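Local coordinates for prenylcyclase (Actinoplanes teichomyceticus, PDB 6IJ1), which probably catalyses the cyclisation of a prenyl chain, consistent with a terpene cyclase-like helical fold, at residues Pro73-His76 with Gly80-Tyr83. Residues are numbered along the deposited sequence; the frame is centred on the assembly and turned at random.
Sequences PEQH and GWNY
Q75 lies over one face of the indole of W81. Its CB sits 3.3 Å above the ring plane, toward the rim, with CB 3.4 Å from CZ2 of W81. CG comes farther in and makes a CH-pi contact, 3.7 Å from the centroid of the six-membered ring. Q75 CG is anti to the backbone N (chi1 -170°) and the chain stays extended beyond it, which carries the amide past the rim, beside CH2 and CZ3. There NE2 of Q75 reaches 3.5 Å from CH2 of W81. The amide is nearly parallel to the indole, with 18° between the planes.

One backbone bond joins the two segments beside this packing. H76 N donates to G80 O at 2.9 Å, nearly straight at 174°. The backbone of E74 skirts the pyrrole side of the indole, where its C is 3.7 Å from W81 NE1.

The polar groups of both side chains are tied down nearby. Q75 NE2 bonds to G79 O and W111 O, which fixes the amide at the rim. W81 NE1 bonds to L71 O. The spacing of Q75, G79 and W81, with the glutamine packed over the indole, is consistent with the QW motif of triterpene cyclases.

The contact closes a turn in the loop between helices 58-71 and 91-104. L71 ends the first helix, and T94 OG1, in the second, accepts the backbone N-H of W81. W111 lies just ahead of helix 112-121, while E74 and W81 touch D42 at the start of helix 42-52.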
ATOM      1  N   PRO A  73       0.060  -8.505 -19.693  1.00 19.11           N
ATOM      2  CA  PRO A  73      -0.834  -8.126 -20.807  1.00 20.81           C
ATOM      3  C   PRO A  73      -1.925  -7.145 -20.450  1.00 25.70           C
ATOM      4  O   PRO A  73      -2.587  -6.594 -21.363  1.00 27.57           O
ATOM      5  CB  PRO A  73      -1.424  -9.459 -21.249  1.00 24.15           C
ATOM      6  CG  PRO A  73      -1.157 -10.422 -20.201  1.00 24.23           C
ATOM      7  CD  PRO A  73       0.016  -9.944 -19.418  1.00 18.92           C
ATOM      8  N   GLU A  74      -2.191  -6.922 -19.170  1.00 19.90           N
ATOM      9  CA  GLU A  74      -3.190  -5.932 -18.772  1.00 19.07           C
ATOM     10  C   GLU A  74      -2.689  -4.496 -18.789  1.00 18.20           C
ATOM     11  O   GLU A  74      -3.476  -3.560 -18.606  1.00 20.11           O
ATOM     12  CB  GLU A  74      -3.711  -6.242 -17.367  1.00 23.89           C
ATOM     13  CG  GLU A  74      -4.302  -7.601 -17.232  1.00 25.34           C
ATOM     14  CD  GLU A  74      -5.473  -7.795 -18.173  1.00 36.68           C
ATOM     15  OE1 GLU A  74      -6.236  -6.822 -18.353  1.00 36.69           O
ATOM     16  OE2 GLU A  74      -5.593  -8.888 -18.753  1.00 46.40           O
ATOM     17  N   GLN A  75      -1.398  -4.271 -19.070  1.00 19.37           N
ATOM     18  CA  GLN A  75      -0.903  -2.901 -19.153  1.00 19.70           C
ATOM     19  C   GLN A  75      -1.648  -2.111 -20.238  1.00 17.56           C
ATOM     20  O   GLN A  75      -1.839  -2.609 -21.359  1.00 21.61           O
ATOM     21  CB  GLN A  75       0.613  -2.939 -19.475  1.00 18.62           C
ATOM     22  CG  GLN A  75       1.317  -1.568 -19.344  1.00 18.33           C
ATOM     23  CD  GLN A  75       2.808  -1.705 -19.648  1.00 18.55           C
ATOM     24  OE1 GLN A  75       3.211  -2.604 -20.387  1.00 21.89           O
ATOM     25  NE2 GLN A  75       3.614  -0.821 -19.065  1.00 19.17           N
ATOM     26  N   HIS A  76      -2.012  -0.866 -19.935  1.00 17.96           N
ATOM     27  CA  HIS A  76      -2.665   0.025 -20.889  1.00 17.99           C
ATOM     28  C   HIS A  76      -1.634   0.573 -21.854  1.00 21.23           C
ATOM     29  O   HIS A  76      -0.426   0.609 -21.548  1.00 20.87           O
ATOM     30  CB  HIS A  76      -3.360   1.167 -20.128  1.00 20.33           C
ATOM     31  CG  HIS A  76      -4.291   2.013 -20.950  1.00 27.79           C
ATOM     32  ND1 HIS A  76      -3.867   3.048 -21.761  1.00 30.90           N
ATOM     33  CD2 HIS A  76      -5.645   1.999 -21.039  1.00 35.34           C
ATOM     34  CE1 HIS A  76      -4.910   3.625 -22.321  1.00 31.46           C
ATOM     35  NE2 HIS A  76      -6.003   3.010 -21.894  1.00 37.26           N
ATOM     36  N   GLY A  80       0.206   2.230 -17.939  1.00 17.96           N
ATOM     37  CA  GLY A  80      -0.274   2.082 -16.574  1.00 17.44           C
ATOM     38  C   GLY A  80      -1.197   0.903 -16.323  1.00 19.25           C
ATOM     39  O   GLY A  80      -1.672   0.192 -17.229  1.00 18.18           O
ATOM     40  N   TRP A  81      -1.474   0.694 -15.024  1.00 17.68           N
ATOM     41  CA  TRP A  81      -2.489  -0.251 -14.547  1.00 17.08           C
ATOM     42  C   TRP A  81      -3.445   0.491 -13.636  1.00 15.45           C
ATOM     43  O   TRP A  81      -3.230   1.662 -13.341  1.00 16.60           O
ATOM     44  CB  TRP A  81      -1.837  -1.375 -13.792  1.00 17.34           C
ATOM     45  CG  TRP A  81      -1.099  -2.379 -14.664  1.00 15.50           C
ATOM     46  CD1 TRP A  81      -1.548  -3.628 -15.039  1.00 17.65           C
ATOM     47  CD2 TRP A  81       0.262  -2.265 -15.132  1.00 17.06           C
ATOM     48  NE1 TRP A  81      -0.536  -4.265 -15.782  1.00 19.29           N
ATOM     49  CE2 TRP A  81       0.552  -3.453 -15.830  1.00 15.90           C
ATOM     50  CE3 TRP A  81       1.243  -1.269 -15.026  1.00 19.68           C
ATOM     51  CZ2 TRP A  81       1.825  -3.698 -16.409  1.00 19.03           C
ATOM     52  CZ3 TRP A  81       2.523  -1.505 -15.627  1.00 20.58           C
ATOM     53  CH2 TRP A  81       2.762  -2.703 -16.295  1.00 18.75           C
ATOM     54  N   ASN A  82      -4.535  -0.203 -13.209  1.00 17.12           N
ATOM     55  CA  ASN A  82      -5.646   0.492 -12.539  1.00 15.81           C
ATOM     56  C   ASN A  82      -6.198  -0.314 -11.368  1.00 16.89           C
ATOM     57  O   ASN A  82      -5.795  -1.429 -11.096  1.00 19.11           O
ATOM     58  CB  ASN A  82      -6.755   0.847 -13.560  1.00 20.49           C
ATOM     59  CG  ASN A  82      -7.216  -0.346 -14.334  1.00 18.95           C
ATOM     60  OD1 ASN A  82      -7.311  -1.472 -13.850  1.00 21.50           O
ATOM     61  ND2 ASN A  82      -7.518  -0.088 -15.595  1.00 25.17           N
ATOM     62  N   TYR A  83      -7.146   0.316 -10.646  1.00 14.67           N
ATOM     63  CA  TYR A  83      -7.900  -0.428  -9.639  1.00 16.62           C
ATOM     64  C   TYR A  83      -8.622  -1.580 -10.302  1.00 14.80           C
ATOM     65  O   TYR A  83      -8.567  -2.719  -9.840  1.00 16.70           O
ATOM     66  CB  TYR A  83      -8.917   0.563  -8.968  1.00 16.98           C
ATOM     67  CG  TYR A  83     -10.015  -0.038  -8.040  1.00 19.52           C
ATOM     68  CD1 TYR A  83     -11.169  -0.652  -8.571  1.00 27.20           C
ATOM     69  CD2 TYR A  83      -9.884  -0.001  -6.678  1.00 17.87           C
ATOM     70  CE1 TYR A  83     -12.142  -1.203  -7.740  1.00 29.40           C
ATOM     71  CE2 TYR A  83     -10.863  -0.537  -5.836  1.00 20.18           C
ATOM     72  CZ  TYR A  83     -11.985  -1.133  -6.373  1.00 25.60           C
ATOM     73  OH  TYR A  83     -12.928  -1.668  -5.524  1.00 43.51           O
TER